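Local coordinates for putative adhesin (Bacteroides thetaiotaomicron, PDB 4QDG), which probably acts in anchoring or assembling pili at the outer membrane, as a lipoprotein of the FimB/Mfa2 family of fimbrillins, at residues Leu38-Val50 with Met93-Leu106. Residues are numbered along the deposited sequence; the frame is centred on the assembly and turned at random.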
loop_
_atom_site.group_PDB
_atom_site.type_symbol
_atom_site.label_atom_id
_atom_site.label_comp_id
_atom_site.label_asym_id
_atom_site.label_seq_id
_atom_site.Cartn_x
_atom_site.Cartn_y
_atom_site.Cartn_z
ATOM N N LEU A 38 -9.610 -13.138 1.734
ATOM C CA LEU A 38 -10.341 -12.246 2.597
ATOM C C LEU A 38 -10.455 -12.800 4.012
ATOM O O LEU A 38 -10.747 -13.974 4.197
ATOM C CB LEU A 38 -11.725 -12.047 1.952
ATOM C CG LEU A 38 -12.776 -11.204 2.662
ATOM C CD1 LEU A 38 -12.333 -9.731 2.794
ATOM C CD2 LEU A 38 -14.065 -11.314 1.922
ATOM N N THR A 39 -10.204 -11.938 4.998
ATOM C CA THR A 39 -10.333 -12.251 6.407
ATOM C C THR A 39 -11.396 -11.320 6.927
ATOM O O THR A 39 -11.207 -10.105 6.906
ATOM C CB THR A 39 -8.981 -12.110 7.155
ATOM O OG1 THR A 39 -8.013 -12.990 6.593
ATOM C CG2 THR A 39 -9.108 -12.399 8.656
ATOM N N LEU A 40 -12.505 -11.869 7.396
ATOM C CA LEU A 40 -13.606 -11.058 7.934
ATOM C C LEU A 40 -13.765 -11.368 9.441
ATOM O O LEU A 40 -13.957 -12.521 9.830
ATOM C CB LEU A 40 -14.906 -11.323 7.130
ATOM C CG LEU A 40 -16.170 -10.492 7.436
ATOM C CD1 LEU A 40 -16.889 -10.991 8.694
ATOM C CD2 LEU A 40 -15.917 -8.977 7.429
ATOM N N LEU A 41 -13.678 -10.330 10.272
ATOM C CA LEU A 41 -13.783 -10.443 11.730
ATOM C C LEU A 41 -15.079 -9.839 12.227
ATOM O O LEU A 41 -15.480 -8.772 11.755
ATOM C CB LEU A 41 -12.594 -9.759 12.417
ATOM C CG LEU A 41 -11.218 -10.259 12.010
ATOM C CD1 LEU A 41 -10.222 -9.170 12.144
ATOM C CD2 LEU A 41 -10.807 -11.451 12.816
ATOM N N VAL A 42 -15.743 -10.537 13.165
ATOM C CA VAL A 42 -17.027 -10.148 13.729
ATOM C C VAL A 42 -16.822 -9.769 15.180
ATOM O O VAL A 42 -16.293 -10.562 15.951
ATOM C CB VAL A 42 -18.132 -11.262 13.584
ATOM C CG1 VAL A 42 -19.508 -10.750 14.037
ATOM C CG2 VAL A 42 -18.212 -11.814 12.159
ATOM N N TYR A 43 -17.271 -8.564 15.544
ATOM C CA TYR A 43 -17.250 -8.046 16.905
ATOM C C TYR A 43 -18.665 -7.624 17.300
ATOM O O TYR A 43 -19.440 -7.200 16.445
ATOM C CB TYR A 43 -16.273 -6.849 17.034
ATOM C CG TYR A 43 -14.834 -7.207 16.729
ATOM C CD1 TYR A 43 -14.045 -7.867 17.666
ATOM C CD2 TYR A 43 -14.266 -6.907 15.496
ATOM C CE1 TYR A 43 -12.733 -8.237 17.376
ATOM C CE2 TYR A 43 -12.947 -7.257 15.200
ATOM C CZ TYR A 43 -12.178 -7.911 16.149
ATOM O OH TYR A 43 -10.868 -8.222 15.855
ATOM N N ASP A 44 -18.990 -7.685 18.588
ATOM C CA ASP A 44 -20.297 -7.213 19.035
ATOM C C ASP A 44 -20.254 -5.668 19.210
ATOM O O ASP A 44 -19.220 -5.039 18.949
ATOM C CB ASP A 44 -20.759 -7.927 20.318
ATOM C CG ASP A 44 -19.860 -7.804 21.535
ATOM O OD1 ASP A 44 -19.285 -6.697 21.758
ATOM O OD2 ASP A 44 -19.791 -8.780 22.313
ATOM N N GLU A 45 -21.363 -5.074 19.681
ATOM C CA GLU A 45 -21.500 -3.626 19.883
ATOM C C GLU A 45 -20.473 -3.089 20.891
ATOM O O GLU A 45 -20.089 -1.931 20.771
ATOM C CB GLU A 45 -22.937 -3.297 20.337
ATOM C CG GLU A 45 -23.311 -1.829 20.209
ATOM C CD GLU A 45 -24.774 -1.492 20.408
ATOM O OE1 GLU A 45 -25.376 -1.951 21.405
ATOM O OE2 GLU A 45 -25.296 -0.699 19.594
ATOM N N ASN A 46 -20.022 -3.922 21.861
ATOM C CA ASN A 46 -19.038 -3.524 22.881
ATOM C C ASN A 46 -17.595 -3.735 22.417
ATOM O O ASN A 46 -16.665 -3.415 23.154
ATOM C CB ASN A 46 -19.277 -4.297 24.188
ATOM C CG ASN A 46 -20.587 -3.990 24.863
ATOM O OD1 ASN A 46 -21.293 -4.896 25.320
ATOM N ND2 ASN A 46 -20.940 -2.717 24.959
ATOM N N GLY A 47 -17.425 -4.286 21.219
ATOM C CA GLY A 47 -16.125 -4.574 20.643
ATOM C C GLY A 47 -15.528 -5.915 21.019
ATOM O O GLY A 47 -14.330 -6.108 20.847
ATOM N N ASN A 48 -16.326 -6.869 21.519
ATOM C CA ASN A 48 -15.782 -8.185 21.878
ATOM C C ASN A 48 -15.842 -9.142 20.715
ATOM O O ASN A 48 -16.850 -9.193 20.004
ATOM C CB ASN A 48 -16.491 -8.789 23.095
ATOM C CG ASN A 48 -16.482 -7.886 24.305
ATOM O OD1 ASN A 48 -17.542 -7.508 24.818
ATOM N ND2 ASN A 48 -15.289 -7.470 24.751
ATOM N N TYR A 49 -14.759 -9.917 20.528
ATOM C CA TYR A 49 -14.618 -10.922 19.475
ATOM C C TYR A 49 -15.825 -11.854 19.451
ATOM O O TYR A 49 -16.291 -12.283 20.519
ATOM C CB TYR A 49 -13.313 -11.731 19.648
ATOM C CG TYR A 49 -13.133 -12.806 18.593
ATOM C CD1 TYR A 49 -12.595 -12.502 17.344
ATOM C CD2 TYR A 49 -13.570 -14.109 18.816
ATOM C CE1 TYR A 49 -12.462 -13.479 16.356
ATOM C CE2 TYR A 49 -13.461 -15.087 17.830
ATOM C CZ TYR A 49 -12.890 -14.773 16.606
ATOM O OH TYR A 49 -12.762 -15.739 15.641
ATOM N N VAL A 50 -16.318 -12.182 18.232
ATOM C CA VAL A 50 -17.466 -13.078 18.041
ATOM C C VAL A 50 -17.045 -14.224 17.109
ATOM O O VAL A 50 -17.242 -15.390 17.465
ATOM C CB VAL A 50 -18.737 -12.317 17.512
ATOM C CG1 VAL A 50 -19.859 -13.272 17.104
ATOM C CG2 VAL A 50 -19.245 -11.278 18.514
HETATM N N MSE A 93 -1.293 -11.027 11.453
HETATM C CA MSE A 93 -2.102 -10.554 12.560
HETATM C C MSE A 93 -1.290 -10.748 13.810
HETATM O O MSE A 93 -0.634 -11.778 13.969
HETATM C CB MSE A 93 -3.421 -11.305 12.643
HETATM C CG MSE A 93 -4.575 -10.469 12.227
HETATM SE SE MSE A 93 -6.077 -11.636 11.932
HETATM C CE MSE A 93 -7.172 -10.381 11.099
ATOM N N LYS A 94 -1.291 -9.752 14.666
ATOM C CA LYS A 94 -0.494 -9.738 15.890
ATOM C C LYS A 94 -1.382 -9.423 17.100
ATOM O O LYS A 94 -2.069 -8.397 17.141
ATOM C CB LYS A 94 0.626 -8.688 15.718
ATOM C CG LYS A 94 1.754 -8.744 16.728
ATOM C CD LYS A 94 2.659 -7.528 16.559
ATOM C CE LYS A 94 3.701 -7.415 17.648
ATOM N NZ LYS A 94 4.439 -6.131 17.564
ATOM N N TYR A 95 -1.391 -10.331 18.062
ATOM C CA TYR A 95 -2.123 -10.159 19.318
ATOM C C TYR A 95 -1.100 -10.071 20.430
ATOM O O TYR A 95 -0.056 -10.743 20.372
ATOM C CB TYR A 95 -3.146 -11.294 19.565
ATOM C CG TYR A 95 -4.445 -11.151 18.800
ATOM C CD1 TYR A 95 -5.429 -10.257 19.217
ATOM C CD2 TYR A 95 -4.721 -11.961 17.701
ATOM C CE1 TYR A 95 -6.634 -10.127 18.519
ATOM C CE2 TYR A 95 -5.929 -11.854 17.007
ATOM C CZ TYR A 95 -6.889 -10.941 17.425
ATOM O OH TYR A 95 -8.087 -10.826 16.749
ATOM N N THR A 96 -1.351 -9.190 21.409
ATOM C CA THR A 96 -0.417 -9.004 22.521
ATOM C C THR A 96 -0.748 -10.047 23.606
ATOM O O THR A 96 -1.882 -10.050 24.125
ATOM C CB THR A 96 -0.434 -7.544 23.037
ATOM O OG1 THR A 96 -0.287 -6.656 21.929
ATOM C CG2 THR A 96 0.675 -7.264 24.052
ATOM N N PRO A 97 0.218 -10.959 23.928
ATOM C CA PRO A 97 -0.036 -11.945 25.002
ATOM C C PRO A 97 -0.439 -11.240 26.294
ATOM O O PRO A 97 0.155 -10.213 26.654
ATOM C CB PRO A 97 1.298 -12.690 25.145
ATOM C CG PRO A 97 2.058 -12.408 23.905
ATOM C CD PRO A 97 1.598 -11.073 23.404
ATOM N N GLY A 98 -1.511 -11.740 26.905
ATOM C CA GLY A 98 -2.087 -11.195 28.129
ATOM C C GLY A 98 -3.253 -10.261 27.876
ATOM O O GLY A 98 -4.176 -10.175 28.697
ATOM N N GLU A 99 -3.219 -9.544 26.730
ATOM C CA GLU A 99 -4.284 -8.615 26.342
ATOM C C GLU A 99 -5.387 -9.395 25.582
ATOM O O GLU A 99 -5.178 -10.559 25.198
ATOM C CB GLU A 99 -3.739 -7.407 25.542
ATOM C CG GLU A 99 -2.523 -6.706 26.155
ATOM C CD GLU A 99 -2.559 -6.378 27.642
ATOM O OE1 GLU A 99 -3.541 -5.742 28.094
ATOM O OE2 GLU A 99 -1.590 -6.737 28.352
ATOM N N GLY A 100 -6.560 -8.766 25.434
ATOM C CA GLY A 100 -7.732 -9.370 24.811
ATOM C C GLY A 100 -7.648 -9.684 23.330
ATOM O O GLY A 100 -6.588 -9.590 22.698
ATOM N N THR A 101 -8.791 -10.086 22.777
ATOM C CA THR A 101 -8.944 -10.425 21.361
ATOM C C THR A 101 -10.000 -9.519 20.721
ATOM O O THR A 101 -10.411 -9.751 19.582
ATOM C CB THR A 101 -9.253 -11.922 21.183
ATOM O OG1 THR A 101 -10.403 -12.298 21.971
ATOM C CG2 THR A 101 -8.039 -12.795 21.504
ATOM N N GLY A 102 -10.369 -8.464 21.444
ATOM C CA GLY A 102 -11.381 -7.505 21.020
ATOM C C GLY A 102 -10.953 -6.607 19.876
ATOM O O GLY A 102 -9.767 -6.566 19.497
ATOM N N TYR A 103 -11.931 -5.868 19.328
ATOM C CA TYR A 103 -11.755 -4.924 18.213
ATOM C C TYR A 103 -10.493 -4.060 18.361
ATOM O O TYR A 103 -9.688 -4.015 17.433
ATOM C CB TYR A 103 -13.004 -4.032 18.077
ATOM C CG TYR A 103 -12.869 -2.856 17.123
ATOM C CD1 TYR A 103 -12.453 -3.043 15.806
ATOM C CD2 TYR A 103 -13.281 -1.582 17.500
ATOM C CE1 TYR A 103 -12.342 -1.968 14.926
ATOM C CE2 TYR A 103 -13.207 -0.506 16.621
ATOM C CZ TYR A 103 -12.734 -0.701 15.337
ATOM O OH TYR A 103 -12.650 0.377 14.496
ATOM N N THR A 104 -10.298 -3.453 19.537
ATOM C CA THR A 104 -9.205 -2.507 19.790
ATOM C C THR A 104 -7.856 -3.202 20.134
ATOM O O THR A 104 -6.837 -2.517 20.265
ATOM C CB THR A 104 -9.619 -1.488 20.869
ATOM O OG1 THR A 104 -9.839 -2.147 22.107
ATOM C CG2 THR A 104 -10.863 -0.689 20.481
ATOM N N ASP A 105 -7.831 -4.540 20.195
ATOM C CA ASP A 105 -6.615 -5.294 20.519
ATOM C C ASP A 105 -5.898 -5.816 19.264
ATOM O O ASP A 105 -4.780 -6.334 19.352
ATOM C CB ASP A 105 -6.949 -6.455 21.482
ATOM C CG ASP A 105 -7.553 -5.981 22.797
ATOM O OD1 ASP A 105 -6.993 -5.038 23.403
ATOM O OD2 ASP A 105 -8.615 -6.506 23.186
ATOM N N LEU A 106 -6.501 -5.667 18.107
ATOM C CA LEU A 106 -5.849 -6.147 16.918
ATOM C C LEU A 106 -4.791 -5.171 16.373
ATOM O O LEU A 106 -4.941 -3.941 16.387
ATOM C CB LEU A 106 -6.878 -6.488 15.837
ATOM C CG LEU A 106 -6.413 -7.343 14.660
ATOM C CD1 LEU A 106 -5.568 -8.568 15.114
ATOM C CD2 LEU A 106 -7.594 -7.778 13.857
HETATM O O HOH W 1 -9.835 -5.324 14.801
HETATM O O HOH W 2 -12.376 -3.641 22.054
#
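One face of the beta hairpin formed by strands 38-44 and 49-55 is covered here by the end of strand 91-94 and the loop that follows it, with Tyr43 packed against Gly102 and Tyr103. Tyr43, Leu41 and Thr39, alternate residues of one strand, all turn toward segment 93-106, while Leu38 and Leu40 pack on strands 15-20 and 67-70. CB of Tyr103 sits over the face of the Tyr43 ring, 3.9 Å from its centroid and 11° off the normal, a CH-pi contact. Thr101 O lies at the edge of the same ring, 3.5 Å from Tyr43 CE1. The two tyrosine side chains run across each other at about a right angle, but the rings themselves meet obliquely. With CG of Tyr103 anti to its own backbone nitrogen (chi1 170°), the ring leads away from the hairpin to His77 and Tyr183, which it meets edge-to-face, and its hydroxyl bonds to Glu130. Gly47 closes the type I turn of the hairpin, and its carbonyl oxygen accepts the nearly straight bond from Tyr103 N (2.8 Å, 165°). Asp44 OD1 steadies that turn by accepting Asn48 N at 3.0 Å, from above the carboxylate plane. Deeper in, Leu41 CD1 presses against two neighbouring methyls, CE of the selenomethionine Met93 and CD2 of Leu106, each a tight 3.4 Å away. Thr39 CG2 meets the same Met93 CE tip to tip at 3.7 Å, on the side nearer the magnesium site that includes Cys37 and Cys86. At the other end of this apolar patch a water donates to Tyr103 O and lies 3.3 Å from Tyr43 OH. The segment is therefore held to the hairpin chiefly by apolar and aromatic packing, with a single direct hydrogen bond, from backbone to backbone, fixing its position at the turn.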